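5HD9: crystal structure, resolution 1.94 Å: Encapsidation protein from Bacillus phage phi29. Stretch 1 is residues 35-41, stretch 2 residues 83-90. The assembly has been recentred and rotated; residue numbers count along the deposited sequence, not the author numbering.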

# COMPACT_ATOMS: atom_id res chain seq x y z
N PRO A 35 5.28 -7.56 1.65
CA PRO A 35 4.17 -8.42 2.09
C PRO A 35 4.31 -9.88 1.66
O PRO A 35 3.86 -10.77 2.39
CB PRO A 35 2.94 -7.78 1.44
CG PRO A 35 3.48 -6.90 0.35
CD PRO A 35 4.82 -6.45 0.81
N ILE A 36 4.93 -10.14 0.51
CA ILE A 36 5.17 -11.51 0.07
C ILE A 36 6.09 -12.21 1.07
O ILE A 36 5.87 -13.38 1.39
CB ILE A 36 5.78 -11.55 -1.35
CG1 ILE A 36 4.73 -11.14 -2.37
CG2 ILE A 36 6.28 -12.96 -1.68
CD1 ILE A 36 5.27 -10.89 -3.76
N ASN A 37 7.10 -11.50 1.55
CA ASN A 37 8.01 -12.07 2.54
C ASN A 37 7.32 -12.31 3.87
O ASN A 37 7.61 -13.29 4.56
CB ASN A 37 9.22 -11.15 2.75
CG ASN A 37 10.38 -11.50 1.84
OD1 ASN A 37 10.95 -12.60 1.92
ND2 ASN A 37 10.76 -10.57 0.98
N ARG A 38 6.40 -11.41 4.24
CA ARG A 38 5.68 -11.55 5.51
C ARG A 38 4.78 -12.79 5.46
O ARG A 38 4.62 -13.48 6.47
CB ARG A 38 4.84 -10.31 5.82
CG ARG A 38 5.63 -9.02 6.05
CD ARG A 38 6.67 -9.12 7.17
NE ARG A 38 6.08 -9.34 8.48
CZ ARG A 38 6.76 -9.35 9.62
NH1 ARG A 38 8.07 -9.14 9.62
NH2 ARG A 38 6.13 -9.56 10.77
N PHE A 39 4.21 -13.08 4.29
CA PHE A 39 3.36 -14.26 4.18
C PHE A 39 4.18 -15.54 4.24
O PHE A 39 3.83 -16.48 4.95
CB PHE A 39 2.55 -14.26 2.88
CG PHE A 39 1.62 -15.44 2.78
CD1 PHE A 39 0.41 -15.44 3.44
CD2 PHE A 39 1.98 -16.57 2.06
CE1 PHE A 39 -0.44 -16.53 3.38
CE2 PHE A 39 1.14 -17.66 1.98
CZ PHE A 39 -0.07 -17.64 2.64
N ILE A 40 5.27 -15.57 3.48
CA ILE A 40 6.13 -16.75 3.42
C ILE A 40 6.71 -17.05 4.79
O ILE A 40 6.78 -18.21 5.21
CB ILE A 40 7.26 -16.56 2.39
CG1 ILE A 40 6.67 -16.54 0.97
CG2 ILE A 40 8.31 -17.67 2.51
CD1 ILE A 40 7.66 -16.20 -0.12
N LYS A 41 7.13 -16.01 5.51
CA LYS A 41 7.73 -16.19 6.83
C LYS A 41 6.68 -16.48 7.91
O LYS A 41 6.85 -17.43 8.69
CB LYS A 41 8.51 -14.94 7.24
CG LYS A 41 9.80 -14.70 6.48
CD LYS A 41 10.55 -13.51 7.06
CE LYS A 41 11.77 -13.12 6.25
NZ LYS A 41 12.40 -14.29 5.56
N TYR A 83 -2.32 -15.82 -4.58
CA TYR A 83 -2.00 -17.11 -3.98
C TYR A 83 -0.49 -17.34 -3.98
O TYR A 83 0.19 -17.05 -4.96
CB TYR A 83 -2.70 -18.24 -4.72
CG TYR A 83 -4.20 -18.06 -4.79
CD1 TYR A 83 -4.77 -17.18 -5.69
CD2 TYR A 83 -5.04 -18.76 -3.93
CE1 TYR A 83 -6.13 -17.01 -5.75
CE2 TYR A 83 -6.41 -18.60 -3.98
CZ TYR A 83 -6.95 -17.71 -4.89
OH TYR A 83 -8.31 -17.54 -4.94
N ILE A 84 0.01 -17.87 -2.86
CA ILE A 84 1.41 -18.23 -2.74
C ILE A 84 1.51 -19.69 -2.31
O ILE A 84 1.03 -20.07 -1.24
CB ILE A 84 2.15 -17.32 -1.74
CG1 ILE A 84 2.07 -15.87 -2.21
CG2 ILE A 84 3.60 -17.78 -1.57
CD1 ILE A 84 2.80 -14.87 -1.34
N ASP A 85 2.14 -20.50 -3.16
CA ASP A 85 2.24 -21.94 -2.94
C ASP A 85 0.87 -22.57 -2.70
O ASP A 85 0.73 -23.49 -1.90
CB ASP A 85 3.17 -22.24 -1.76
CG ASP A 85 4.60 -21.77 -2.01
OD1 ASP A 85 5.05 -21.83 -3.18
OD2 ASP A 85 5.26 -21.34 -1.05
N GLY A 86 -0.14 -22.06 -3.40
CA GLY A 86 -1.47 -22.65 -3.36
C GLY A 86 -2.34 -22.17 -2.22
O GLY A 86 -3.48 -22.60 -2.09
N LYS A 87 -1.81 -21.26 -1.40
CA LYS A 87 -2.55 -20.72 -0.27
C LYS A 87 -2.96 -19.27 -0.53
O LYS A 87 -2.19 -18.50 -1.10
CB LYS A 87 -1.71 -20.79 1.01
CG LYS A 87 -1.15 -22.16 1.29
CD LYS A 87 -0.54 -22.25 2.68
CE LYS A 87 0.90 -22.75 2.65
NZ LYS A 87 1.16 -23.74 3.73
N LEU A 88 -4.17 -18.92 -0.11
CA LEU A 88 -4.64 -17.54 -0.23
C LEU A 88 -3.76 -16.63 0.61
O LEU A 88 -3.69 -16.78 1.83
CB LEU A 88 -6.10 -17.42 0.20
CG LEU A 88 -6.74 -16.04 0.07
CD1 LEU A 88 -6.63 -15.51 -1.36
CD2 LEU A 88 -8.20 -16.10 0.49
N ALA A 89 -3.08 -15.68 -0.04
CA ALA A 89 -2.11 -14.82 0.63
C ALA A 89 -2.54 -13.35 0.60
O ALA A 89 -2.15 -12.58 1.48
CB ALA A 89 -0.74 -14.98 -0.02
N GLY A 90 -3.32 -12.97 -0.39
CA GLY A 90 -3.74 -11.58 -0.49
C GLY A 90 -4.91 -11.32 -1.41
O GLY A 90 -5.39 -12.21 -2.10

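The contact joins helical residues 35-41 to a hairpin whose strand residues, 83-84 and 87-90, are linked by a type I' turn from Ile-84 to Lys-87. The helix axis and that of strand 87-90 approach to 9.3 Å, their directions 144° apart. No hydrogen bond crosses between the stretches, so packing rests mainly on apolar contact, with 283 Å² buried in total.

The CA-to-CB bond of Tyr-83 points away, whereas that of Ile-84 points toward the helix, and Ile-84 meets three residues: its CD1 lies 4.0 Å from Ile-36 CG2, its CB 3.9 Å from Phe-39 CE2, and its CG2 4.2 Å from Ile-40 CG1. These carbon-carbon contacts are at van der Waals separation, favoured by dispersion and water exclusion. The turn closes through paired backbone bonds, Ile-84 N to Lys-87 O at 2.9 Å and Lys-87 N to Ile-84 O at 3.1 Å. Within it, Gly-86 has phi/psi of 86/0, where a CB would jam against the carbonyl O of Asp-85.

Lys-87 CB sits at the edge of the Phe-39 ring, 3.9 Å from CZ, while the end of its side chain leads away. The CA-to-CB bond of Leu-88 points away, and its contact is through the backbone, its O 3.6 Å from Phe-39 CE1. Ala-89 then covers one ring face: its CB is 3.5 Å from the Phe-39 ring centroid and 4° off the normal, a CH-pi contact placing weakly positive methyl hydrogens over the pi cloud.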